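Local coordinates for protein nucleoside kinase (Methanococcus jannaschii, PDB 2C4E) that transfers a phosphate from ATP to nucleosides, chiefly inosine, guanosine and cytidine, as a magnesium- or manganese-dependent homodimeric kinase of the ribokinase family, at residues A271-F276 with N286-D291; V277-G282 with V294-K299; K218-Y223 with D247-G252. One frame throughout, in Å; residues are numbered along the deposited sequence.

Contact 1 of 3, residues A271-F276 with N286-D291; sequences AATASF and NLPTWD
Phe-276 holds CG beside its backbone N and opposite its carbonyl carbon (chi1 -80°), which lays the ring against Pro-288; in Thr-273, one turn earlier, a chi1 of -55° puts OG1 beside the backbone N and CG2 anti to it, pointing at the same proline. The pyrrolidine is the apolar centre of the contact. Its CB sits over one face of the Phe-276 ring, 3.8 Å from the ring centroid and 23° off the normal, a CH-pi contact displaced toward the rim, where Pro-288 CB comes within 3.5 Å of Phe-276 CD1. Pro-288 CG then meets Thr-273 CG2 at 3.8 Å, the two side chains crossing at about a right angle. In the ribokinase fold of this enzyme, this is where the last turns of helix 263-277 pack against the returning chain that leads into helix 290-299, which Thr-289 starts as N-cap residue. Val-293 of that helix touches both Thr-273 and Pro-288. Exchanging Phe-276 for an alanine would probably uncover one side of the proline ring and deprive Arg-296 of its cation-pi partner. Thr-273 OG1 is spent within its own helix, bonded to the carbonyl O of Ile-269.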
loop_
_atom_site.group_PDB
_atom_site.type_symbol
_atom_site.label_atom_id
_atom_site.label_comp_id
_atom_site.label_asym_id
_atom_site.label_seq_id
_atom_site.Cartn_x
_atom_site.Cartn_y
_atom_site.Cartn_z
ATOM N N ALA A 271 20.775 -13.120 -20.842
ATOM C CA ALA A 271 20.913 -14.107 -19.768
ATOM C C ALA A 271 21.919 -13.643 -18.720
ATOM O O ALA A 271 21.651 -13.711 -17.523
ATOM C CB ALA A 271 21.335 -15.435 -20.335
ATOM N N ALA A 272 23.069 -13.156 -19.169
ATOM C CA ALA A 272 24.109 -12.701 -18.248
ATOM C C ALA A 272 23.632 -11.485 -17.457
ATOM O O ALA A 272 23.867 -11.381 -16.253
ATOM C CB ALA A 272 25.368 -12.388 -18.997
ATOM N N THR A 273 22.929 -10.580 -18.123
ATOM C CA THR A 273 22.408 -9.397 -17.440
ATOM C C THR A 273 21.437 -9.771 -16.344
ATOM O O THR A 273 21.520 -9.246 -15.237
ATOM C CB THR A 273 21.706 -8.450 -18.428
ATOM O OG1 THR A 273 22.596 -8.121 -19.495
ATOM C CG2 THR A 273 21.395 -7.111 -17.764
ATOM N N ALA A 274 20.518 -10.685 -16.655
ATOM C CA ALA A 274 19.517 -11.151 -15.705
ATOM C C ALA A 274 20.134 -11.797 -14.484
ATOM O O ALA A 274 19.562 -11.736 -13.394
ATOM C CB ALA A 274 18.565 -12.138 -16.377
ATOM N N SER A 275 21.303 -12.412 -14.664
ATOM C CA SER A 275 21.992 -13.088 -13.568
ATOM C C SER A 275 22.509 -12.108 -12.512
ATOM O O SER A 275 22.703 -12.499 -11.364
ATOM C CB SER A 275 23.138 -13.961 -14.099
ATOM O OG SER A 275 24.276 -13.190 -14.459
ATOM N N PHE A 276 22.740 -10.849 -12.893
ATOM C CA PHE A 276 23.152 -9.818 -11.934
ATOM C C PHE A 276 21.981 -9.250 -11.140
ATOM O O PHE A 276 22.090 -9.006 -9.936
ATOM C CB PHE A 276 23.848 -8.654 -12.638
ATOM C CG PHE A 276 25.273 -8.910 -12.963
ATOM C CD1 PHE A 276 25.646 -9.306 -14.243
ATOM C CD2 PHE A 276 26.255 -8.746 -12.005
ATOM C CE1 PHE A 276 26.972 -9.548 -14.540
ATOM C CE2 PHE A 276 27.578 -8.984 -12.304
ATOM C CZ PHE A 276 27.936 -9.383 -13.578
ATOM N N ASN A 286 20.908 -3.733 -8.840
ATOM C CA ASN A 286 22.163 -4.395 -9.215
ATOM C C ASN A 286 22.297 -4.565 -10.721
ATOM O O ASN A 286 22.789 -5.591 -11.194
ATOM C CB ASN A 286 22.293 -5.761 -8.511
ATOM C CG ASN A 286 23.741 -6.240 -8.403
ATOM O OD1 ASN A 286 24.054 -7.405 -8.701
ATOM N ND2 ASN A 286 24.627 -5.352 -7.971
ATOM N N LEU A 287 21.881 -3.543 -11.467
ATOM C CA LEU A 287 22.015 -3.573 -12.919
ATOM C C LEU A 287 23.490 -3.446 -13.284
ATOM O O LEU A 287 24.187 -2.553 -12.787
ATOM C CB LEU A 287 21.178 -2.470 -13.576
ATOM C CG LEU A 287 19.674 -2.752 -13.605
ATOM C CD1 LEU A 287 18.909 -1.494 -13.968
ATOM C CD2 LEU A 287 19.306 -3.868 -14.564
ATOM N N PRO A 288 23.995 -4.364 -14.109
ATOM C CA PRO A 288 25.422 -4.385 -14.429
ATOM C C PRO A 288 25.834 -3.477 -15.594
ATOM O O PRO A 288 25.008 -3.076 -16.421
ATOM C CB PRO A 288 25.645 -5.843 -14.810
ATOM C CG PRO A 288 24.370 -6.212 -15.504
ATOM C CD PRO A 288 23.271 -5.471 -14.766
ATOM N N THR A 289 27.130 -3.194 -15.656
ATOM C CA THR A 289 27.735 -2.555 -16.813
ATOM C C THR A 289 28.000 -3.585 -17.897
ATOM O O THR A 289 28.002 -4.786 -17.640
ATOM C CB THR A 289 29.072 -1.916 -16.459
ATOM O OG1 THR A 289 29.985 -2.921 -15.982
ATOM C CG2 THR A 289 28.936 -0.921 -15.314
ATOM N N TRP A 290 28.277 -3.087 -19.094
ATOM C CA TRP A 290 28.568 -3.922 -20.245
ATOM C C TRP A 290 29.783 -4.818 -19.999
ATOM O O TRP A 290 29.732 -6.027 -20.207
ATOM C CB TRP A 290 28.815 -3.054 -21.481
ATOM C CG TRP A 290 29.101 -3.899 -22.660
ATOM C CD1 TRP A 290 30.325 -4.170 -23.200
ATOM C CD2 TRP A 290 28.152 -4.646 -23.418
ATOM N NE1 TRP A 290 30.188 -5.023 -24.268
ATOM C CE2 TRP A 290 28.862 -5.332 -24.422
ATOM C CE3 TRP A 290 26.759 -4.777 -23.376
ATOM C CZ2 TRP A 290 28.233 -6.155 -25.352
ATOM C CZ3 TRP A 290 26.135 -5.598 -24.301
ATOM C CH2 TRP A 290 26.867 -6.268 -25.277
ATOM N N ASP A 291 30.879 -4.225 -19.555
ATOM C CA ASP A 291 32.092 -5.012 -19.349
ATOM C C ASP A 291 31.883 -6.080 -18.282
ATOM O O ASP A 291 32.417 -7.174 -18.407
ATOM C CB ASP A 291 33.294 -4.126 -19.015
ATOM C CG ASP A 291 33.782 -3.321 -20.209
ATOM O OD1 ASP A 291 33.338 -3.569 -21.366
ATOM O OD2 ASP A 291 34.618 -2.409 -20.077
#

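Contact 2 of 3, residues V277-G282 with V294-K299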
loop_
_atom_site.group_PDB
_atom_site.type_symbol
_atom_site.label_atom_id
_atom_site.label_comp_id
_atom_site.label_asym_id
_atom_site.label_seq_id
_atom_site.Cartn_x
_atom_site.Cartn_y
_atom_site.Cartn_z
ATOM N N VAL A 277 20.875 -8.996 -11.828
ATOM C CA VAL A 277 19.770 -8.259 -11.217
ATOM C C VAL A 277 19.114 -9.068 -10.109
ATOM O O VAL A 277 18.716 -8.518 -9.083
ATOM C CB VAL A 277 18.739 -7.806 -12.280
ATOM C CG1 VAL A 277 17.580 -7.065 -11.634
ATOM C CG2 VAL A 277 19.419 -6.914 -13.259
ATOM N N VAL A 278 19.033 -10.379 -10.296
ATOM C CA VAL A 278 18.469 -11.260 -9.273
ATOM C C VAL A 278 19.271 -11.337 -7.968
ATOM O O VAL A 278 18.798 -11.927 -6.998
ATOM C CB VAL A 278 18.250 -12.704 -9.800
ATOM C CG1 VAL A 278 17.239 -12.712 -10.918
ATOM C CG2 VAL A 278 19.562 -13.343 -10.260
ATOM N N GLU A 279 20.463 -10.743 -7.927
ATOM C CA GLU A 279 21.320 -10.817 -6.740
ATOM C C GLU A 279 20.982 -9.792 -5.654
ATOM O O GLU A 279 21.565 -9.833 -4.566
ATOM C CB GLU A 279 22.794 -10.666 -7.128
ATOM C CG GLU A 279 23.267 -11.704 -8.128
ATOM C CD GLU A 279 24.743 -11.594 -8.457
ATOM O OE1 GLU A 279 25.405 -10.624 -8.022
ATOM O OE2 GLU A 279 25.245 -12.500 -9.146
ATOM N N ALA A 280 20.056 -8.876 -5.941
ATOM C CA ALA A 280 19.650 -7.853 -4.971
ATOM C C ALA A 280 18.175 -7.497 -5.091
ATOM O O ALA A 280 17.540 -7.753 -6.120
ATOM C CB ALA A 280 20.493 -6.604 -5.136
ATOM N N LYS A 281 17.642 -6.895 -4.027
ATOM C CA LYS A 281 16.252 -6.470 -4.003
ATOM C C LYS A 281 16.096 -5.186 -4.791
ATOM O O LYS A 281 16.900 -4.267 -4.659
ATOM C CB LYS A 281 15.766 -6.253 -2.566
ATOM C CG LYS A 281 15.802 -7.509 -1.708
ATOM C CD LYS A 281 15.127 -7.289 -0.363
ATOM C CE LYS A 281 15.229 -8.525 0.519
ATOM N NZ LYS A 281 14.169 -8.557 1.566
ATOM N N GLY A 282 15.043 -5.130 -5.591
ATOM C CA GLY A 282 14.780 -4.004 -6.460
ATOM C C GLY A 282 15.176 -4.354 -7.883
ATOM O O GLY A 282 16.159 -5.062 -8.121
ATOM N N VAL A 294 29.944 -8.944 -19.967
ATOM C CA VAL A 294 30.825 -9.702 -20.855
ATOM C C VAL A 294 31.736 -10.610 -20.026
ATOM O O VAL A 294 31.941 -11.774 -20.374
ATOM C CB VAL A 294 31.632 -8.763 -21.795
ATOM C CG1 VAL A 294 32.664 -9.546 -22.595
ATOM C CG2 VAL A 294 30.674 -8.033 -22.742
ATOM N N GLU A 295 32.244 -10.092 -18.912
ATOM C CA GLU A 295 33.137 -10.850 -18.034
ATOM C C GLU A 295 32.460 -12.088 -17.456
ATOM O O GLU A 295 33.080 -13.143 -17.321
ATOM C CB GLU A 295 33.636 -9.952 -16.899
ATOM C CG GLU A 295 34.749 -10.532 -16.044
ATOM C CD GLU A 295 35.129 -9.616 -14.890
ATOM O OE1 GLU A 295 34.260 -8.847 -14.424
ATOM O OE2 GLU A 295 36.296 -9.661 -14.448
ATOM N N ARG A 296 31.181 -11.968 -17.121
ATOM C CA ARG A 296 30.471 -13.079 -16.500
ATOM C C ARG A 296 30.205 -14.202 -17.496
ATOM O O ARG A 296 30.321 -15.370 -17.139
ATOM C CB ARG A 296 29.169 -12.621 -15.858
ATOM C CG ARG A 296 28.520 -13.707 -15.056
ATOM C CD ARG A 296 27.433 -13.230 -14.159
ATOM N NE ARG A 296 27.939 -12.742 -12.881
ATOM C CZ ARG A 296 27.152 -12.390 -11.870
ATOM N NH1 ARG A 296 25.839 -12.481 -11.998
ATOM N NH2 ARG A 296 27.676 -11.965 -10.724
ATOM N N LEU A 297 29.872 -13.846 -18.736
ATOM C CA LEU A 297 29.740 -14.820 -19.823
ATOM C C LEU A 297 31.050 -15.523 -20.146
ATOM O O LEU A 297 31.043 -16.641 -20.648
ATOM C CB LEU A 297 29.249 -14.146 -21.110
ATOM C CG LEU A 297 27.766 -13.843 -21.272
ATOM C CD1 LEU A 297 27.541 -13.140 -22.603
ATOM C CD2 LEU A 297 26.930 -15.113 -21.177
ATOM N N GLU A 298 32.165 -14.845 -19.890
ATOM C CA GLU A 298 33.483 -15.404 -20.150
ATOM C C GLU A 298 33.752 -16.556 -19.183
ATOM O O GLU A 298 34.502 -17.472 -19.511
ATOM C CB GLU A 298 34.566 -14.325 -20.021
ATOM C CG GLU A 298 35.931 -14.739 -20.561
ATOM C CD GLU A 298 37.017 -13.712 -20.280
ATOM O OE1 GLU A 298 36.721 -12.667 -19.658
ATOM O OE2 GLU A 298 38.175 -13.951 -20.682
ATOM N N LYS A 299 33.136 -16.497 -17.999
ATOM C CA LYS A 299 33.218 -17.572 -17.003
ATOM C C LYS A 299 32.223 -18.722 -17.230
ATOM O O LYS A 299 32.518 -19.864 -16.871
ATOM C CB LYS A 299 32.989 -17.010 -15.591
ATOM C CG LYS A 299 34.049 -16.028 -15.111
ATOM C CD LYS A 299 34.586 -16.406 -13.729
ATOM C CE LYS A 299 35.838 -15.618 -13.379
ATOM N NZ LYS A 299 36.294 -15.886 -11.987
#
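At the edge of the Arg-296 guanidinium, between its two terminal nitrogens, lies the carboxylate of Glu-279, with CD in the guanidinium plane. One face of the guanidinium lies over the Phe-276 ring, nearly parallel to it, on the side of the ring opposite Pro-288. The two flat groups of the salt bridge are not coplanar: carboxylate and guanidinium planes stand 39° apart. The grip is end-on but lopsided, with both nitrogens on the same oxygen. Arg-296 NH1 and NH2 each stand 2.9 Å from Glu-279 OE2, whereas Glu-279 OE1 lies 3.8 Å from Arg-296 NH2. Both donors reach OE2 from one face of the carboxylate, NH2 on the syn side and tilted out of the carboxylate plane, NH1 from well above it. Sharing one acceptor bends both bonds, to about 135° at the hydrogens.

The side chains arrive from opposite directions. Glu-279 runs extended beyond CG, while Arg-296 has CG anti to its backbone N and then bends at chi3 (-85°), turning its head to the glutamate. OE2 accepts a further hydrogen bond from the backbone N of Gly-237, and NH1 gives one to Ser-275 OG, so each charged group has a second polar partner. This anchoring probably limits how far the guanidinium can turn and should favour the ionised carboxylate.

The contact lies at the surface, away from the annotated sites. Glu-279 belongs to a type I beta turn, Val-277 to Ala-280, that takes the chain off the end of helix 263-277, and Val-278 ties this turn by backbone hydrogen bonds to Ile-240 and Asp-241. Arg-296 reaches it from helix 290-299, whose Leu-297 packs on Leu-268, Ile-269 and Ala-272 of helix 263-277.

Contact 3 of 3, residues K218-Y223 with D247-G252; sequences KGSVIY and DSYRAG
A single buried hydrogen bond between two hydroxyls joins the central sheet to a helix packed on it: Ser-220 opens strand 220-223, and Tyr-249 lies in helix 245-258. Ser-220 OG and Tyr-249 OH are 2.7 Å apart, and either could be the donor. The backbones stay well separated, 9.8 Å between the CA atoms of Ser-220 and Tyr-249, so the span is bridged almost wholly by the tyrosine. Its CG is anti to the backbone N (chi1 179°), sending the ring out from the helix axis to the strand. Ser-220 OG sits between its own N and carbonyl carbon (chi1 50°) and approaches the ring obliquely, 3.4 Å from both CE1 and CZ of Tyr-249; Ser-220 CB lies 3.4 Å from Tyr-249 OH. Each of these buried hydroxyls thus has the other as polar partner.

Active-site residues lie in both segments. Lys-218 and Gly-219, just before the strand, belong to the ATP site, while the helix carries Asp-247, the inferred proton acceptor that also binds substrate, and Arg-250, the inferred transition-state stabiliser, which forms a salt bridge with Asp-160. Strand 220-223 runs antiparallel between 210-214 and 228-231, and the Tyr-249 side chain also packs on Ile-212 and Thr-214 of strand 210-214. Helices 44-54 and 263-277 flank helix 245-258, touching Ala-251 and Ser-248 respectively.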
loop_
_atom_site.group_PDB
_atom_site.type_symbol
_atom_site.label_atom_id
_atom_site.label_comp_id
_atom_site.label_asym_id
_atom_site.label_seq_id
_atom_site.Cartn_x
_atom_site.Cartn_y
_atom_site.Cartn_z
ATOM N N LYS A 218 15.523 -22.152 -16.576
ATOM C CA LYS A 218 15.773 -23.091 -17.676
ATOM C C LYS A 218 16.240 -22.382 -18.961
ATOM O O LYS A 218 16.266 -22.987 -20.038
ATOM C CB LYS A 218 14.513 -23.901 -17.985
ATOM C CG LYS A 218 14.006 -24.729 -16.817
ATOM C CD LYS A 218 12.911 -25.687 -17.255
ATOM C CE LYS A 218 12.404 -26.515 -16.086
ATOM N NZ LYS A 218 11.331 -27.459 -16.500
ATOM N N GLY A 219 16.605 -21.112 -18.855
ATOM C CA GLY A 219 17.162 -20.380 -19.980
ATOM C C GLY A 219 16.117 -19.719 -20.862
ATOM O O GLY A 219 15.086 -19.271 -20.387
ATOM N N SER A 220 16.414 -19.630 -22.152
ATOM C CA SER A 220 15.506 -19.027 -23.117
ATOM C C SER A 220 15.757 -19.645 -24.479
ATOM O O SER A 220 16.702 -20.415 -24.671
ATOM C CB SER A 220 15.694 -17.504 -23.150
ATOM O OG SER A 220 17.068 -17.183 -23.296
ATOM N N VAL A 221 14.852 -19.389 -25.402
ATOM C CA VAL A 221 15.001 -19.857 -26.771
ATOM C C VAL A 221 14.619 -18.728 -27.713
ATOM O O VAL A 221 13.632 -18.031 -27.492
ATOM C CB VAL A 221 14.148 -21.114 -27.058
ATOM C CG1 VAL A 221 12.693 -20.872 -26.721
ATOM C CG2 VAL A 221 14.302 -21.575 -28.512
ATOM N N ILE A 222 15.428 -18.547 -28.754
ATOM C CA ILE A 222 15.151 -17.597 -29.803
ATOM C C ILE A 222 14.761 -18.344 -31.071
ATOM O O ILE A 222 15.507 -19.194 -31.548
ATOM C CB ILE A 222 16.411 -16.755 -30.088
ATOM C CG1 ILE A 222 16.899 -16.073 -28.805
ATOM C CG2 ILE A 222 16.114 -15.754 -31.196
ATOM C CD1 ILE A 222 18.353 -15.614 -28.876
ATOM N N TYR A 223 13.599 -18.018 -31.624
ATOM C CA TYR A 223 13.156 -18.608 -32.880
ATOM C C TYR A 223 13.181 -17.557 -33.954
ATOM O O TYR A 223 12.632 -16.478 -33.768
ATOM C CB TYR A 223 11.718 -19.116 -32.771
ATOM C CG TYR A 223 11.514 -20.191 -31.754
ATOM C CD1 TYR A 223 11.068 -19.898 -30.469
ATOM C CD2 TYR A 223 11.748 -21.519 -32.081
ATOM C CE1 TYR A 223 10.860 -20.909 -29.541
ATOM C CE2 TYR A 223 11.540 -22.524 -31.165
ATOM C CZ TYR A 223 11.109 -22.210 -29.890
ATOM O OH TYR A 223 10.902 -23.239 -28.987
ATOM N N ASP A 247 12.864 -7.975 -17.126
ATOM C CA ASP A 247 13.123 -6.688 -17.776
ATOM C C ASP A 247 14.599 -6.558 -18.106
ATOM O O ASP A 247 14.961 -6.009 -19.158
ATOM C CB ASP A 247 12.676 -5.516 -16.905
ATOM C CG ASP A 247 11.178 -5.501 -16.665
ATOM O OD1 ASP A 247 10.415 -5.864 -17.584
ATOM O OD2 ASP A 247 10.678 -5.136 -15.584
ATOM N N SER A 248 15.450 -7.086 -17.226
ATOM C CA SER A 248 16.892 -7.007 -17.428
ATOM C C SER A 248 17.374 -7.870 -18.587
ATOM O O SER A 248 18.311 -7.487 -19.270
ATOM C CB SER A 248 17.651 -7.366 -16.155
ATOM O OG SER A 248 17.565 -8.745 -15.889
ATOM N N TYR A 249 16.734 -9.015 -18.810
ATOM C CA TYR A 249 17.046 -9.852 -19.958
ATOM C C TYR A 249 16.735 -9.087 -21.236
ATOM O O TYR A 249 17.502 -9.113 -22.170
ATOM C CB TYR A 249 16.217 -11.134 -19.946
ATOM C CG TYR A 249 16.466 -12.063 -21.126
ATOM C CD1 TYR A 249 17.264 -13.206 -20.982
ATOM C CD2 TYR A 249 15.890 -11.826 -22.374
ATOM C CE1 TYR A 249 17.502 -14.052 -22.046
ATOM C CE2 TYR A 249 16.122 -12.692 -23.456
ATOM C CZ TYR A 249 16.921 -13.806 -23.274
ATOM O OH TYR A 249 17.152 -14.672 -24.332
ATOM N N ARG A 250 15.568 -8.447 -21.285
ATOM C CA ARG A 250 15.200 -7.636 -22.435
ATOM C C ARG A 250 16.161 -6.455 -22.621
ATOM O O ARG A 250 16.585 -6.192 -23.738
ATOM C CB ARG A 250 13.734 -7.196 -22.336
ATOM C CG ARG A 250 12.758 -8.352 -22.597
ATOM C CD ARG A 250 11.789 -8.603 -21.488
ATOM N NE ARG A 250 10.889 -9.733 -21.720
ATOM C CZ ARG A 250 11.041 -10.959 -21.232
ATOM N NH1 ARG A 250 12.098 -11.289 -20.499
ATOM N NH2 ARG A 250 10.122 -11.886 -21.497
ATOM N N ALA A 251 16.542 -5.793 -21.533
ATOM C CA ALA A 251 17.516 -4.711 -21.581
ATOM C C ALA A 251 18.827 -5.178 -22.204
ATOM O O ALA A 251 19.372 -4.518 -23.086
ATOM C CB ALA A 251 17.751 -4.128 -20.186
ATOM N N GLY A 252 19.316 -6.334 -21.771
ATOM C CA GLY A 252 20.557 -6.881 -22.287
ATOM C C GLY A 252 20.446 -7.279 -23.744
ATOM O O GLY A 252 21.333 -6.969 -24.549
#

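Contact 3 is buried and polar, one hydroxyl pair between sheet and helix beside the probable catalytic residues; contact 1 is partly buried and chiefly apolar, and contact 2 is a charged pair at the surface. Contacts 1 and 2 are close neighbours, their centres about 4 Å apart, and both bring in helix 290-299. Their segments alternate along the chain; together they join the C-terminal helix to the end of helix 263-277 and the turn beyond it. Contact 3 closes earlier in the sequence, and its helix 245-258 meets both others, among other places at Ser-248, which packs against Ala-274 and Val-277.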